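Local coordinates for protein putative hydrogenase (Pyrococcus furiosus, PDB 3LYU) that probably acts as an iron-sulfur flavoprotein oxidoreductase that binds FAD and a [2Fe-2S] cluster, this piece being its central alpha/beta domain, at residues Arg94-Val99 with Gln120-Glu125. Sequence-based numbering, arbitrary orientation.
Sequences RLKEKV and QKQVFE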
ATOM      1  N   ARG B  94       1.672 -18.306  26.919  1.00 45.37           N
ATOM      2  CA  ARG B  94       0.432 -19.055  26.740  1.00 45.84           C
ATOM      3  C   ARG B  94       0.006 -19.028  25.277  1.00 47.21           C
ATOM      4  O   ARG B  94      -0.635 -19.955  24.782  1.00 49.19           O
ATOM      5  CB  ARG B  94      -0.669 -18.436  27.606  1.00 46.30           C
ATOM      6  CG  ARG B  94      -2.040 -19.073  27.447  1.00 50.37           C
ATOM      7  CD  ARG B  94      -2.116 -20.430  28.146  1.00 51.51           C
ATOM      8  NE  ARG B  94      -2.089 -20.303  29.600  1.00 52.65           N
ATOM      9  CZ  ARG B  94      -3.124 -19.922  30.342  1.00 51.04           C
ATOM     10  NH1 ARG B  94      -2.998 -19.830  31.661  1.00 47.64           N
ATOM     11  NH2 ARG B  94      -4.289 -19.648  29.769  1.00 51.40           N
ATOM     12  N   LEU B  95       0.374 -17.950  24.591  1.00 45.12           N
ATOM     13  CA  LEU B  95       0.037 -17.755  23.184  1.00 44.76           C
ATOM     14  C   LEU B  95       0.835 -18.664  22.240  1.00 44.12           C
ATOM     15  O   LEU B  95       0.277 -19.225  21.291  1.00 43.03           O
ATOM     16  CB  LEU B  95       0.253 -16.288  22.800  1.00 44.41           C
ATOM     17  CG  LEU B  95      -0.182 -15.831  21.405  1.00 44.56           C
ATOM     18  CD1 LEU B  95      -1.694 -15.932  21.255  1.00 41.29           C
ATOM     19  CD2 LEU B  95       0.270 -14.396  21.204  1.00 42.47           C
ATOM     20  N   LYS B  96       2.133 -18.804  22.492  1.00 44.94           N
ATOM     21  CA  LYS B  96       2.974 -19.654  21.656  1.00 49.83           C
ATOM     22  C   LYS B  96       2.574 -21.099  21.891  1.00 50.22           C
ATOM     23  O   LYS B  96       2.401 -21.871  20.947  1.00 51.79           O
ATOM     24  CB  LYS B  96       4.443 -19.495  22.029  1.00 51.44           C
ATOM     25  CG  LYS B  96       4.851 -18.067  22.280  1.00 54.46           C
ATOM     26  CD  LYS B  96       6.291 -17.974  22.759  1.00 56.27           C
ATOM     27  CE  LYS B  96       7.263 -18.218  21.624  1.00 58.55           C
ATOM     28  NZ  LYS B  96       8.658 -17.995  22.087  1.00 59.39           N
ATOM     29  N   GLU B  97       2.423 -21.449  23.166  1.00 50.30           N
ATOM     30  CA  GLU B  97       2.059 -22.803  23.571  1.00 47.80           C
ATOM     31  C   GLU B  97       0.756 -23.311  22.958  1.00 45.85           C
ATOM     32  O   GLU B  97       0.721 -24.417  22.424  1.00 47.41           O
ATOM     33  CB  GLU B  97       1.974 -22.891  25.104  1.00 51.45           C
ATOM     34  CG  GLU B  97       3.249 -22.445  25.830  1.00 52.05           C
ATOM     35  CD  GLU B  97       3.161 -22.577  27.342  1.00 53.77           C
ATOM     36  OE1 GLU B  97       2.169 -22.093  27.931  1.00 52.29           O
ATOM     37  OE2 GLU B  97       4.090 -23.155  27.944  1.00 56.00           O
ATOM     38  N   LYS B  98      -0.307 -22.512  23.030  1.00 46.82           N
ATOM     39  CA  LYS B  98      -1.603 -22.921  22.486  1.00 46.07           C
ATOM     40  C   LYS B  98      -1.604 -23.051  20.968  1.00 44.91           C
ATOM     41  O   LYS B  98      -2.240 -23.952  20.418  1.00 45.81           O
ATOM     42  CB  LYS B  98      -2.705 -21.944  22.912  1.00 41.52           C
ATOM     43  CG  LYS B  98      -3.916 -22.621  23.574  1.00 43.51           C
ATOM     44  CD  LYS B  98      -4.389 -23.853  22.802  1.00 38.11           C
ATOM     45  CE  LYS B  98      -5.710 -24.386  23.323  1.00 38.40           C
ATOM     46  NZ  LYS B  98      -5.665 -24.681  24.779  1.00 42.09           N
ATOM     47  N   VAL B  99      -0.899 -22.146  20.294  1.00 48.99           N
ATOM     48  CA  VAL B  99      -0.803 -22.168  18.835  1.00 50.62           C
ATOM     49  C   VAL B  99       0.020 -23.383  18.405  1.00 50.17           C
ATOM     50  O   VAL B  99      -0.394 -24.160  17.547  1.00 51.73           O
ATOM     51  CB  VAL B  99      -0.137 -20.873  18.316  1.00 50.77           C
ATOM     52  CG1 VAL B  99       0.115 -20.964  16.816  1.00 52.04           C
ATOM     53  CG2 VAL B  99      -1.031 -19.683  18.632  1.00 55.67           C
ATOM     54  N   GLN B 120       2.721 -10.843  17.528  1.00 42.93           N
ATOM     55  CA  GLN B 120       2.510 -11.224  16.138  1.00 47.57           C
ATOM     56  C   GLN B 120       3.792 -11.834  15.610  1.00 47.34           C
ATOM     57  O   GLN B 120       3.770 -12.728  14.777  1.00 46.75           O
ATOM     58  CB  GLN B 120       2.120 -10.011  15.302  1.00 48.76           C
ATOM     59  CG  GLN B 120       0.811  -9.408  15.720  1.00 49.93           C
ATOM     60  CD  GLN B 120       0.268  -8.484  14.682  1.00 48.77           C
ATOM     61  OE1 GLN B 120       0.842  -7.436  14.405  1.00 48.91           O
ATOM     62  NE2 GLN B 120      -0.844  -8.870  14.083  1.00 52.20           N
ATOM     63  N   LYS B 121       4.915 -11.342  16.106  1.00 48.04           N
ATOM     64  CA  LYS B 121       6.201 -11.861  15.708  1.00 49.40           C
ATOM     65  C   LYS B 121       6.381 -13.265  16.273  1.00 52.81           C
ATOM     66  O   LYS B 121       6.672 -14.205  15.533  1.00 53.26           O
ATOM     67  CB  LYS B 121       7.316 -10.966  16.235  1.00 48.66           C
ATOM     68  CG  LYS B 121       7.402  -9.611  15.581  1.00 42.91           C
ATOM     69  CD  LYS B 121       8.647  -8.906  16.083  1.00 43.34           C
ATOM     70  CE  LYS B 121       8.896  -7.619  15.336  1.00 37.99           C
ATOM     71  NZ  LYS B 121      10.156  -6.974  15.816  1.00 38.07           N
ATOM     72  N   GLN B 122       6.206 -13.402  17.587  1.00 52.60           N
ATOM     73  CA  GLN B 122       6.366 -14.696  18.257  1.00 51.12           C
ATOM     74  C   GLN B 122       5.422 -15.770  17.716  1.00 51.49           C
ATOM     75  O   GLN B 122       5.764 -16.954  17.667  1.00 51.91           O
ATOM     76  CB  GLN B 122       6.163 -14.541  19.769  1.00 51.07           C
ATOM     77  CG  GLN B 122       7.261 -13.735  20.466  1.00 48.57           C
ATOM     78  CD  GLN B 122       7.200 -13.843  21.988  1.00 49.56           C
ATOM     79  OE1 GLN B 122       7.300 -14.944  22.549  1.00 51.78           O
ATOM     80  NE2 GLN B 122       7.037 -12.698  22.665  1.00 54.54           N
ATOM     81  N   VAL B 123       4.231 -15.347  17.320  1.00 49.73           N
ATOM     82  CA  VAL B 123       3.241 -16.258  16.773  1.00 46.04           C
ATOM     83  C   VAL B 123       3.592 -16.590  15.330  1.00 46.53           C
ATOM     84  O   VAL B 123       3.269 -17.670  14.847  1.00 45.03           O
ATOM     85  CB  VAL B 123       1.819 -15.642  16.826  1.00 41.09           C
ATOM     86  CG1 VAL B 123       0.843 -16.457  15.981  1.00 42.11           C
ATOM     87  CG2 VAL B 123       1.345 -15.578  18.279  1.00 41.39           C
ATOM     88  N   PHE B 124       4.256 -15.664  14.646  1.00 46.83           N
ATOM     89  CA  PHE B 124       4.651 -15.885  13.262  1.00 49.57           C
ATOM     90  C   PHE B 124       5.749 -16.948  13.189  1.00 50.22           C
ATOM     91  O   PHE B 124       5.822 -17.728  12.237  1.00 52.29           O
ATOM     92  CB  PHE B 124       5.121 -14.567  12.643  1.00 52.53           C
ATOM     93  CG  PHE B 124       5.852 -14.734  11.339  1.00 53.64           C
ATOM     94  CD1 PHE B 124       7.241 -14.883  11.313  1.00 55.69           C
ATOM     95  CD2 PHE B 124       5.157 -14.764  10.142  1.00 52.33           C
ATOM     96  CE1 PHE B 124       7.922 -15.062  10.109  1.00 53.07           C
ATOM     97  CE2 PHE B 124       5.832 -14.943   8.933  1.00 55.05           C
ATOM     98  CZ  PHE B 124       7.218 -15.093   8.919  1.00 51.25           C
ATOM     99  N   GLU B 125       6.593 -16.978  14.212  1.00 51.64           N
ATOM    100  CA  GLU B 125       7.680 -17.945  14.275  1.00 54.62           C
ATOM    101  C   GLU B 125       7.118 -19.369  14.363  1.00 54.01           C
ATOM    102  O   GLU B 125       7.637 -20.303  13.745  1.00 48.56           O
ATOM    103  CB  GLU B 125       8.563 -17.672  15.498  1.00 58.35           C
ATOM    104  CG  GLU B 125       8.995 -16.214  15.668  1.00 65.51           C
ATOM    105  CD  GLU B 125       9.626 -15.612  14.414  1.00 70.88           C
ATOM    106  OE1 GLU B 125      10.478 -16.286  13.786  1.00 71.97           O
ATOM    107  OE2 GLU B 125       9.277 -14.454  14.066  1.00 73.07           O
TER
HETATM  108  O   HOH W   1       8.943 -16.958  24.343  1.00 45.30           O
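K96 and Q122 meet across the outer side of two helices whose backbones come near: the CA atoms of K96 and V123 lie 6.0 Å apart. Along K96, CG starts anti to the carbonyl carbon (chi1 -42°) and stands 4.0 Å from Q122 OE1. K96 CD is closer, 3.2 Å from Q122 OE1. A bend at chi3 (74°) keeps CE alongside that oxygen too, and K96 NZ gives Q122 OE1 a weak hydrogen bond of 3.4 Å. A water, doubtfully close to K96 NZ, donates to Q122 OE1 with its oxygen 3.2 Å away, a second donor beside the weak one. Cutting K96 back to an alanine is likely to cost Q122 OE1 its direct donor and the alkyl chain lying beside it, so that the amide is less firmly placed. Nearer the sheet, L95 and V123 cross at about a right angle, methyl against methyl. With CG anti to the backbone N (chi1 -174°), L95 brings CD2 within 3.3 Å of V123 CG2, tighter than usual van der Waals contact. Beneath this pair, L95 touches V52 of strand 46-54 and V123 touches M113 of strand 110-114. Apolar inside and polar outside, the contact joins neighbouring helices 84-104 and 117-130 on one face of a parallel beta-sheet of order 3-2-1-4-5, consistent with the Rossmann-like nucleotide-binding domain of the ferredoxin-reductase family.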